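Long-range contact in type IV pilus assembly protein PilF (Thermus thermophilus HB8, PDB 5OIU), which probably couples ATP binding and hydrolysis to the assembly of type IVa pili, as a hexameric AAA+ motor of the secretion ATPase family: residues Lys114-Phe126 / Lys155-Ala167. Sequence-based numbering, arbitrary orientation.
Sequences KASDIPEIEDLGF and KSFTTFSILKRIA. With MG (magnesium ion), chain R; ATP (adenosine-5'-triphosphate), chain Q.
Pro-119 and Phe-157 meet at the nucleotide end of the apolar surface along which loop 114-126 lies on helix 155-166. The proline brings CD to 3.3 Å from CZ of Phe-157, with CG close to CE2, so that the outer end of the benzyl group abuts the pyrrolidine ring obliquely. Phe-157 reaches between this proline and the adenine of ATP because its chi1 of -167° carries the ring away from the backbone N, and its CD2 lies 3.4 Å from N7 of the nucleotide. The carbonyl O of Ser-116 meets the ring edge in its plane. The rest of the apolar surface follows one helical turn on, where Ile-118 lays CG2 against the backbone between Phe-160 and Ser-161, while Leu-124 closes over Ser-161 with both methyls.

Within this apolar surround the hydroxyl OG of Ser-161 donates to O of Pro-119 at 2.8 Å, approaching from above the carbonyl plane. Lys-164 stretches across the loop, and its NZ donates to O of Ile-118 at 2.6 Å. The far end is ionic. Arg-165 grips Glu-122 end-on, NH1 to OE1 at 2.8 Å and NH2 to OE2 at 2.7 Å, through the syn lone pairs of a nearly coplanar carboxylate. NH2 also donates to OE1 of Glu-120, 2.9 Å away, on its anti lone pair, and CG1 of Ile-121 covers one guanidinium face.

At its start the same helix carries the Walker A residues Lys-155 and Ser-156, the latter binding magnesium through OG at 2.2 Å. Two carboxylates on one guanidinium fix its rotation and should favour their ionised forms. The loop is thus held by charge at the helix's far end, by side-chain bonds to two of its carbonyls in the middle, and by apolar contact beside the nucleotide, where Phe-157 touches adenine and loop alike.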
# COMPACT_ATOMS: atom_id res chain seq x y z
N LYS C 114 42.31 3.00 18.32
CA LYS C 114 42.47 1.57 18.58
C LYS C 114 41.38 1.09 19.52
O LYS C 114 41.15 1.68 20.58
CB LYS C 114 43.85 1.28 19.15
CG LYS C 114 44.05 -0.15 19.61
CD LYS C 114 44.72 -1.03 18.55
CE LYS C 114 44.92 -2.44 19.09
NZ LYS C 114 43.70 -2.98 19.79
N ALA C 115 40.68 0.04 19.11
CA ALA C 115 39.50 -0.38 19.83
C ALA C 115 39.89 -0.82 21.23
O ALA C 115 40.90 -1.51 21.43
CB ALA C 115 38.80 -1.53 19.10
N SER C 116 39.11 -0.39 22.21
CA SER C 116 39.29 -0.91 23.55
C SER C 116 38.87 -2.38 23.60
O SER C 116 38.17 -2.90 22.72
CB SER C 116 38.47 -0.10 24.55
OG SER C 116 38.39 -0.78 25.80
N ASP C 117 39.32 -3.05 24.65
CA ASP C 117 38.77 -4.36 24.94
C ASP C 117 37.25 -4.25 25.07
O ASP C 117 36.69 -3.17 25.31
CB ASP C 117 39.40 -4.92 26.21
CG ASP C 117 40.89 -5.10 26.07
OD1 ASP C 117 41.32 -5.25 24.90
OD2 ASP C 117 41.62 -5.09 27.09
N ILE C 118 36.59 -5.38 24.86
CA ILE C 118 35.13 -5.37 24.99
C ILE C 118 34.77 -5.26 26.47
O ILE C 118 35.28 -6.05 27.29
CB ILE C 118 34.53 -6.63 24.35
CG1 ILE C 118 35.03 -6.76 22.92
CG2 ILE C 118 33.00 -6.58 24.37
CD1 ILE C 118 35.26 -8.19 22.50
N PRO C 119 33.93 -4.31 26.86
CA PRO C 119 33.59 -4.10 28.27
C PRO C 119 32.39 -4.95 28.70
O PRO C 119 31.67 -5.52 27.89
CB PRO C 119 33.23 -2.62 28.30
CG PRO C 119 32.59 -2.39 26.94
CD PRO C 119 33.18 -3.40 25.98
N GLU C 120 32.20 -4.99 30.02
CA GLU C 120 30.97 -5.53 30.56
C GLU C 120 29.82 -4.59 30.21
O GLU C 120 30.01 -3.39 30.02
CB GLU C 120 31.08 -5.72 32.07
CG GLU C 120 32.06 -6.84 32.51
CD GLU C 120 31.85 -8.17 31.77
OE1 GLU C 120 30.70 -8.66 31.66
OE2 GLU C 120 32.87 -8.72 31.28
N ILE C 121 28.60 -5.14 30.15
CA ILE C 121 27.47 -4.34 29.72
C ILE C 121 27.21 -3.13 30.62
O ILE C 121 26.49 -2.21 30.23
CB ILE C 121 26.21 -5.21 29.62
CG1 ILE C 121 25.97 -5.93 30.93
CG2 ILE C 121 26.28 -6.16 28.43
CD1 ILE C 121 24.53 -6.37 31.06
N GLU C 122 27.79 -3.11 31.82
CA GLU C 122 27.55 -2.04 32.78
C GLU C 122 28.38 -0.79 32.48
O GLU C 122 28.08 0.27 33.04
CB GLU C 122 27.83 -2.52 34.21
CG GLU C 122 26.77 -3.49 34.74
CD GLU C 122 27.04 -4.96 34.38
OE1 GLU C 122 26.13 -5.80 34.58
OE2 GLU C 122 28.17 -5.26 33.90
N ASP C 123 29.39 -0.89 31.62
CA ASP C 123 30.16 0.25 31.15
C ASP C 123 29.82 0.61 29.70
O ASP C 123 30.66 1.14 28.98
CB ASP C 123 31.66 -0.01 31.27
CG ASP C 123 32.06 -0.57 32.62
OD1 ASP C 123 31.72 0.09 33.63
OD2 ASP C 123 32.70 -1.66 32.68
N LEU C 124 28.61 0.30 29.25
CA LEU C 124 28.21 0.64 27.90
C LEU C 124 27.60 2.03 27.80
O LEU C 124 27.22 2.42 26.69
CB LEU C 124 27.21 -0.37 27.34
CG LEU C 124 27.79 -1.64 26.75
CD1 LEU C 124 26.65 -2.58 26.39
CD2 LEU C 124 28.61 -1.29 25.55
N GLY C 125 27.45 2.73 28.92
CA GLY C 125 26.91 4.07 28.93
C GLY C 125 25.40 4.20 29.08
O GLY C 125 24.88 5.29 28.83
N PHE C 126 24.69 3.14 29.48
CA PHE C 126 23.23 3.19 29.53
C PHE C 126 22.74 4.07 30.66
O PHE C 126 23.32 4.08 31.75
CB PHE C 126 22.66 1.78 29.70
CG PHE C 126 22.53 1.04 28.43
CD1 PHE C 126 21.45 1.24 27.59
CD2 PHE C 126 23.51 0.15 28.04
CE1 PHE C 126 21.34 0.56 26.40
CE2 PHE C 126 23.41 -0.54 26.85
CZ PHE C 126 22.32 -0.35 26.03
N LYS C 155 27.55 -0.58 16.83
CA LYS C 155 26.68 -1.75 16.87
C LYS C 155 27.44 -3.01 17.27
O LYS C 155 27.01 -3.76 18.15
CB LYS C 155 26.01 -1.96 15.51
CG LYS C 155 25.05 -0.86 15.07
CD LYS C 155 24.63 -1.09 13.61
CE LYS C 155 25.25 -0.04 12.67
NZ LYS C 155 26.51 -0.46 11.97
N SER C 156 28.57 -3.28 16.61
CA SER C 156 29.31 -4.49 16.93
C SER C 156 29.89 -4.44 18.34
O SER C 156 29.93 -5.45 19.04
CB SER C 156 30.40 -4.71 15.89
OG SER C 156 29.78 -5.12 14.70
N PHE C 157 30.34 -3.27 18.78
CA PHE C 157 30.89 -3.15 20.12
C PHE C 157 29.83 -3.46 21.17
O PHE C 157 30.09 -4.19 22.13
CB PHE C 157 31.46 -1.76 20.31
CG PHE C 157 32.33 -1.59 21.51
CD1 PHE C 157 33.68 -1.93 21.46
CD2 PHE C 157 31.82 -1.02 22.68
CE1 PHE C 157 34.52 -1.74 22.56
CE2 PHE C 157 32.64 -0.82 23.78
CZ PHE C 157 33.99 -1.18 23.73
N THR C 158 28.63 -2.92 20.99
CA THR C 158 27.53 -3.25 21.90
C THR C 158 27.18 -4.73 21.83
O THR C 158 27.01 -5.39 22.87
CB THR C 158 26.30 -2.39 21.55
OG1 THR C 158 26.54 -1.06 21.99
CG2 THR C 158 25.02 -2.94 22.20
N THR C 159 27.12 -5.28 20.62
CA THR C 159 26.74 -6.67 20.41
C THR C 159 27.65 -7.63 21.18
O THR C 159 27.17 -8.53 21.88
CB THR C 159 26.76 -6.99 18.92
OG1 THR C 159 25.65 -6.33 18.28
CG2 THR C 159 26.71 -8.48 18.70
N PHE C 160 28.96 -7.41 21.08
CA PHE C 160 29.90 -8.34 21.70
C PHE C 160 29.93 -8.20 23.21
O PHE C 160 30.12 -9.19 23.93
CB PHE C 160 31.27 -8.16 21.10
CG PHE C 160 31.43 -8.90 19.84
CD1 PHE C 160 31.72 -10.26 19.86
CD2 PHE C 160 31.21 -8.28 18.63
CE1 PHE C 160 31.83 -10.98 18.68
CE2 PHE C 160 31.33 -8.99 17.44
CZ PHE C 160 31.64 -10.34 17.46
N SER C 161 29.71 -6.98 23.71
CA SER C 161 29.46 -6.80 25.14
C SER C 161 28.30 -7.66 25.61
O SER C 161 28.38 -8.31 26.66
CB SER C 161 29.18 -5.33 25.41
OG SER C 161 29.14 -5.10 26.80
N ILE C 162 27.20 -7.68 24.85
CA ILE C 162 26.06 -8.55 25.18
C ILE C 162 26.52 -10.00 25.30
O ILE C 162 26.36 -10.64 26.34
CB ILE C 162 24.96 -8.41 24.11
CG1 ILE C 162 24.37 -7.00 24.12
CG2 ILE C 162 23.89 -9.50 24.30
CD1 ILE C 162 23.17 -6.85 23.21
N LEU C 163 27.11 -10.52 24.21
CA LEU C 163 27.61 -11.89 24.18
C LEU C 163 28.58 -12.18 25.33
O LEU C 163 28.60 -13.29 25.87
CB LEU C 163 28.27 -12.17 22.83
CG LEU C 163 27.39 -12.13 21.56
CD1 LEU C 163 28.14 -12.69 20.37
CD2 LEU C 163 26.04 -12.86 21.74
N LYS C 164 29.38 -11.18 25.72
CA LYS C 164 30.24 -11.35 26.89
C LYS C 164 29.44 -11.74 28.12
O LYS C 164 29.86 -12.60 28.91
CB LYS C 164 31.03 -10.08 27.15
CG LYS C 164 32.42 -10.32 27.71
CD LYS C 164 33.22 -9.01 27.75
CE LYS C 164 34.58 -9.19 28.42
NZ LYS C 164 35.67 -8.60 27.57
N ARG C 165 28.26 -11.15 28.30
CA ARG C 165 27.44 -11.51 29.45
C ARG C 165 26.75 -12.85 29.27
O ARG C 165 26.80 -13.70 30.16
CB ARG C 165 26.41 -10.42 29.73
CG ARG C 165 25.54 -10.71 30.95
CD ARG C 165 26.35 -10.91 32.25
NE ARG C 165 27.40 -9.91 32.42
CZ ARG C 165 27.23 -8.72 32.98
NH1 ARG C 165 26.04 -8.36 33.43
NH2 ARG C 165 28.25 -7.87 33.08
N ILE C 166 26.09 -13.08 28.12
CA ILE C 166 25.12 -14.17 28.05
C ILE C 166 25.65 -15.47 27.44
O ILE C 166 24.95 -16.48 27.51
CB ILE C 166 23.85 -13.74 27.27
CG1 ILE C 166 24.15 -13.54 25.78
CG2 ILE C 166 23.21 -12.52 27.92
CD1 ILE C 166 22.94 -13.28 24.92
N ALA C 167 26.86 -15.49 26.87
CA ALA C 167 27.38 -16.72 26.25
C ALA C 167 28.13 -17.57 27.29
O ALA C 167 29.35 -17.75 27.27
CB ALA C 167 28.25 -16.39 25.04
MG MG R . 29.83 -3.53 13.14
PG ATP Q . 30.03 -0.83 11.30
O1G ATP Q . 28.93 0.07 10.76
O2G ATP Q . 29.62 -2.28 11.46
O3G ATP Q . 31.36 -0.69 10.59
PB ATP Q . 29.63 -0.52 14.13
O1B ATP Q . 28.30 0.19 14.04
O2B ATP Q . 29.72 -1.99 14.46
O3B ATP Q . 30.44 -0.27 12.76
PA ATP Q . 31.81 -0.46 15.91
O1A ATP Q . 31.55 -1.34 17.11
O2A ATP Q . 32.64 -1.02 14.78
O3A ATP Q . 30.50 0.22 15.26
O5' ATP Q . 32.55 0.81 16.55
C5' ATP Q . 33.03 1.89 15.75
C4' ATP Q . 34.06 2.63 16.59
O4' ATP Q . 33.44 3.23 17.73
C3' ATP Q . 35.10 1.66 17.09
O3' ATP Q . 36.35 2.35 16.93
C2' ATP Q . 34.69 1.41 18.54
O2' ATP Q . 35.77 1.01 19.41
C1' ATP Q . 34.02 2.73 18.94
N9 ATP Q . 32.94 2.57 19.93
C8 ATP Q . 31.91 1.70 19.81
N7 ATP Q . 31.07 1.79 20.87
C5 ATP Q . 31.56 2.73 21.70
C6 ATP Q . 31.15 3.30 23.00
N6 ATP Q . 30.03 2.88 23.64
N1 ATP Q . 31.92 4.27 23.52
C2 ATP Q . 33.03 4.70 22.89
N3 ATP Q . 33.47 4.22 21.70
C4 ATP Q . 32.79 3.25 21.07
O HOH W 1 31.77 -3.06 13.29
O HOH W 2 30.28 -5.24 11.95
O HOH W 3 28.03 -3.96 12.59